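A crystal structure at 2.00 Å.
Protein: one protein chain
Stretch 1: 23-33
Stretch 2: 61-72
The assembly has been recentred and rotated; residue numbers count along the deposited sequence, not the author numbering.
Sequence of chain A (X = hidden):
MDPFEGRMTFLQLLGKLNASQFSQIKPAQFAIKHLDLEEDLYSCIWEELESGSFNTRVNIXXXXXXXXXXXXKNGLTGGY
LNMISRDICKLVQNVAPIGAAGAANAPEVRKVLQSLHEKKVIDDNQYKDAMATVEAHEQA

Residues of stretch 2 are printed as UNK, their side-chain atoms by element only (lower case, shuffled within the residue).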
# COMPACT_ATOMS: atom_id res chain seq x y z
N SER A 23 10.47 -0.02 -9.68
CA SER A 23 9.28 0.51 -10.37
C SER A 23 8.40 1.36 -9.45
O SER A 23 7.50 2.07 -9.91
CB SER A 23 8.43 -0.63 -10.94
OG SER A 23 7.81 -1.38 -9.91
N GLN A 24 8.66 1.27 -8.15
CA GLN A 24 7.80 1.87 -7.15
C GLN A 24 8.37 3.22 -6.70
O GLN A 24 7.68 4.01 -6.07
CB GLN A 24 7.65 0.91 -5.96
CG GLN A 24 6.97 -0.42 -6.35
CD GLN A 24 7.39 -1.62 -5.50
OE1 GLN A 24 7.79 -1.47 -4.35
NE2 GLN A 24 7.30 -2.80 -6.08
N ILE A 25 9.63 3.48 -7.05
CA ILE A 25 10.31 4.68 -6.59
C ILE A 25 9.71 5.97 -7.16
O ILE A 25 9.44 6.91 -6.41
CB ILE A 25 11.81 4.64 -6.92
CG1 ILE A 25 12.50 3.51 -6.15
CG2 ILE A 25 12.47 5.97 -6.58
CD1 ILE A 25 12.22 3.54 -4.66
N LYS A 26 9.53 6.02 -8.47
CA LYS A 26 9.02 7.24 -9.09
C LYS A 26 7.60 7.63 -8.63
O LYS A 26 7.33 8.80 -8.37
CB LYS A 26 9.06 7.14 -10.62
CG LYS A 26 9.57 8.41 -11.29
CD LYS A 26 9.17 8.48 -12.75
CE LYS A 26 9.14 9.94 -13.22
NZ LYS A 26 8.55 10.10 -14.58
N PRO A 27 6.68 6.65 -8.55
CA PRO A 27 5.35 7.02 -8.04
C PRO A 27 5.40 7.48 -6.58
O PRO A 27 4.63 8.34 -6.19
CB PRO A 27 4.53 5.72 -8.13
CG PRO A 27 5.31 4.80 -9.00
CD PRO A 27 6.73 5.29 -9.12
N ALA A 28 6.31 6.90 -5.79
CA ALA A 28 6.46 7.30 -4.39
C ALA A 28 7.02 8.71 -4.25
O ALA A 28 6.56 9.49 -3.41
CB ALA A 28 7.35 6.30 -3.64
N GLN A 29 8.01 9.05 -5.08
CA GLN A 29 8.59 10.40 -5.07
C GLN A 29 7.57 11.46 -5.48
O GLN A 29 7.52 12.56 -4.90
CB GLN A 29 9.82 10.48 -5.98
CG GLN A 29 11.05 9.76 -5.41
CD GLN A 29 12.20 9.67 -6.39
OE1 GLN A 29 12.00 9.59 -7.60
NE2 GLN A 29 13.42 9.67 -5.87
N PHE A 30 6.76 11.14 -6.49
CA PHE A 30 5.68 12.02 -6.93
C PHE A 30 4.66 12.27 -5.82
O PHE A 30 4.27 13.40 -5.57
CB PHE A 30 4.95 11.43 -8.15
CG PHE A 30 3.90 12.34 -8.73
CD1 PHE A 30 4.23 13.27 -9.71
CD2 PHE A 30 2.58 12.26 -8.30
CE1 PHE A 30 3.25 14.11 -10.24
CE2 PHE A 30 1.61 13.10 -8.82
CZ PHE A 30 1.94 14.02 -9.80
N ALA A 31 4.21 11.19 -5.18
CA ALA A 31 3.22 11.30 -4.11
C ALA A 31 3.71 12.20 -2.99
O ALA A 31 2.91 12.93 -2.39
CB ALA A 31 2.88 9.91 -3.55
N ILE A 32 5.01 12.16 -2.73
CA ILE A 32 5.63 12.91 -1.64
C ILE A 32 5.87 14.35 -2.06
O ILE A 32 5.64 15.29 -1.28
CB ILE A 32 6.96 12.26 -1.17
CG1 ILE A 32 6.66 10.97 -0.40
CG2 ILE A 32 7.76 13.23 -0.32
CD1 ILE A 32 7.83 10.03 -0.28
N LYS A 33 6.31 14.53 -3.29
CA LYS A 33 6.51 15.87 -3.85
C LYS A 33 5.20 16.67 -3.82
O LYS A 33 5.21 17.89 -3.70
CB LYS A 33 7.04 15.76 -5.27
CG LYS A 33 7.07 17.07 -6.06
CD LYS A 33 8.11 18.05 -5.53
CE LYS A 33 8.11 19.34 -6.36
NZ LYS A 33 8.98 20.41 -5.79
N UNK A 61 0.41 -3.15 -2.91
CA UNK A 61 0.86 -3.42 -1.54
C UNK A 61 2.37 -3.19 -1.39
O UNK A 61 2.83 -2.59 -0.42
se UNK A 61 -0.49 -4.20 1.53
c UNK A 61 0.50 -4.86 -1.16
c UNK A 61 -1.36 -5.68 2.46
c UNK A 61 0.68 -5.26 0.33
N UNK A 62 3.15 -3.66 -2.35
CA UNK A 62 4.59 -3.40 -2.32
C UNK A 62 4.84 -1.90 -2.40
O UNK A 62 5.65 -1.35 -1.65
c UNK A 62 5.24 -5.56 -3.55
o UNK A 62 5.11 -9.71 -3.83
c UNK A 62 5.29 -6.21 -4.78
c UNK A 62 5.31 -4.06 -3.50
c UNK A 62 5.15 -6.33 -2.40
c UNK A 62 5.16 -8.34 -3.71
c UNK A 62 5.11 -7.73 -2.47
c UNK A 62 5.25 -7.59 -4.86
N UNK A 63 4.16 -1.23 -3.34
CA UNK A 63 4.29 0.22 -3.48
C UNK A 63 4.00 0.98 -2.18
O UNK A 63 4.67 1.96 -1.83
c UNK A 63 3.18 2.26 -4.52
c UNK A 63 1.98 2.83 -4.12
c UNK A 63 1.84 4.21 -4.05
c UNK A 63 3.35 0.76 -4.57
c UNK A 63 2.91 5.03 -4.38
c UNK A 63 4.11 4.47 -4.76
c UNK A 63 4.25 3.09 -4.84
N UNK A 64 2.96 0.53 -1.47
CA UNK A 64 2.59 1.11 -0.18
C UNK A 64 3.75 0.98 0.81
O UNK A 64 4.00 1.87 1.61
c UNK A 64 1.32 0.43 0.39
c UNK A 64 1.24 0.58 1.90
c UNK A 64 0.07 0.97 -0.31
N UNK A 65 4.44 -0.15 0.77
CA UNK A 65 5.60 -0.37 1.62
C UNK A 65 6.71 0.62 1.24
O UNK A 65 7.28 1.30 2.09
o UNK A 65 7.32 -1.51 3.50
c UNK A 65 7.06 -2.25 2.54
o UNK A 65 7.56 -3.38 2.42
c UNK A 65 6.07 -1.82 1.47
N UNK A 66 7.01 0.69 -0.05
CA UNK A 66 8.00 1.64 -0.59
C UNK A 66 7.65 3.11 -0.27
O UNK A 66 8.52 3.91 0.13
o UNK A 66 8.65 0.09 -2.35
c UNK A 66 9.13 2.46 -2.74
c UNK A 66 8.16 1.42 -2.12
N UNK A 67 6.38 3.45 -0.43
CA UNK A 67 5.90 4.79 -0.10
C UNK A 67 6.14 5.12 1.38
O UNK A 67 6.66 6.19 1.71
c UNK A 67 2.27 6.19 -0.49
c UNK A 67 3.72 6.24 -0.09
c UNK A 67 4.41 7.39 -0.85
c UNK A 67 4.40 4.91 -0.41
N UNK A 68 5.75 4.21 2.27
CA UNK A 68 6.02 4.41 3.69
C UNK A 68 7.52 4.58 3.98
O UNK A 68 7.91 5.48 4.71
c UNK A 68 5.40 3.28 4.54
s UNK A 68 3.59 3.28 4.58
N UNK A 69 8.36 3.70 3.43
CA UNK A 69 9.81 3.81 3.65
C UNK A 69 10.33 5.16 3.20
O UNK A 69 11.10 5.81 3.90
c UNK A 69 10.24 1.30 3.41
c UNK A 69 10.55 2.70 2.90
o UNK A 69 11.14 -0.89 3.19
o UNK A 69 11.24 0.41 1.43
c UNK A 69 10.92 0.20 2.62
N UNK A 70 9.89 5.61 2.03
CA UNK A 70 10.35 6.88 1.52
C UNK A 70 9.79 8.05 2.31
O UNK A 70 10.48 9.04 2.51
c UNK A 70 10.91 6.01 -0.77
c UNK A 70 10.44 8.26 -2.61
c UNK A 70 10.05 6.99 0.03
se UNK A 70 10.71 6.29 -2.67
N UNK A 71 8.55 7.94 2.79
CA UNK A 71 8.01 8.95 3.69
C UNK A 71 8.91 9.10 4.92
O UNK A 71 9.25 10.21 5.32
s UNK A 71 5.32 8.93 2.85
c UNK A 71 6.57 8.61 4.11
N UNK A 72 9.31 7.97 5.50
CA UNK A 72 10.16 8.01 6.69
C UNK A 72 11.54 8.59 6.37
O UNK A 72 12.13 9.31 7.18
c UNK A 72 8.51 6.70 9.06
c UNK A 72 9.03 5.94 7.84
c UNK A 72 9.34 4.50 8.20
c UNK A 72 10.30 6.61 7.30

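Position 61 carries three carbons and a selenium in an unbranched chain, the selenium third in line, and lies out of reach of stretch 1; it is selenomethionine, Met 61. At position 62 one carbon leads to a six-carbon ring bearing a single oxygen. The CB of this position lies 3.5 Å from NE2 of Gln 24, but the ring then leads away from the first helix; this is Tyr 62. The backbone O of Tyr 62 is 3.4 Å from OE1 of Gln 24; both atoms are acceptors, so no hydrogen bond joins them.

Position 63 has the same carbon and six-membered ring without the oxygen. Its CA-to-CB bond points sideways, yet the ring comes nearer to stretch 1. One ring carbon of position 63 approaches CB of Pro 27 at 3.6 Å and N of Ala 28 at 3.4 Å, the latter at the ring edge, while a neighbouring ring carbon lies 3.8 Å from O of Gln 24. The residue is therefore Phe 63, with chi1 in t; the two ring atoms are CE1 and CD1.

Position 64 shows one carbon carrying two more, its CA-to-CB bond directed away from stretch 1: Val 64. At position 65 two carbons end in a pair of oxygens, the pattern of an acid one methylene long, and the side chain stays 6.1 Å or more from stretch 1. This is Asp 65.

At position 66 the first side-chain carbon carries one oxygen and one carbon. The oxygen is 2.7 Å from OE1 of Gln 24, and the carbon branch is 3.8 Å from CD1 of Ile 25. The residue is Thr 66, and its OG1 donates a hydrogen bond to that carboxamide oxygen.

Position 67 has four carbons forked at the second. Its CA-to-CB bond points sideways, but one terminal carbon comes to 4.0 Å from CB of Ala 31 and 4.2 Å from CB of Ala 28. The fork makes it a leucine rather than an isoleucine, which would fork at the first: Leu 67, the terminal carbon being CD1.

Position 68 is a carbon followed by a sulfur, its CA-to-CB bond directed away from stretch 1: Cys 68. Position 69 has three carbons, the third bearing two oxygens, and is out of reach: Glu 69.

Position 70 again has three carbons and a selenium, unbranched, but here the CA-to-CB bond points toward stretch 1. The selenium lies 3.5 Å from CB of Ala 28 and 3.7 Å from CD1 of Ile 25, and the terminal carbon 3.2 Å from CG of Gln 29; this is selenomethionine, Met 70.

Position 71 is a carbon and a sulfur, and the sulfur lies 4.1 Å from CG1 of Ile 32: Cys 71. Position 72, four carbons forked at the second and beyond reach of stretch 1, is Leu 72.

The helices cross at -51° with a closest axial approach of 9.1 Å, and together bury 580 Å². Packing is reciprocal: Ala 28 sits among Phe 63, Thr 66, Leu 67 and Met 70, while Met 70 sits among Ile 25, Ala 28, Gln 29 and Ile 32. The small methyl of Ala 28 accompanies a close approach, its CA 5.0 Å from CA of Leu 67. The Thr 66–Gln 24 hydrogen bond adds a directional link to this largely apolar contact.

Stretch 2, residues 61-72: MYFVDTLCEMCL
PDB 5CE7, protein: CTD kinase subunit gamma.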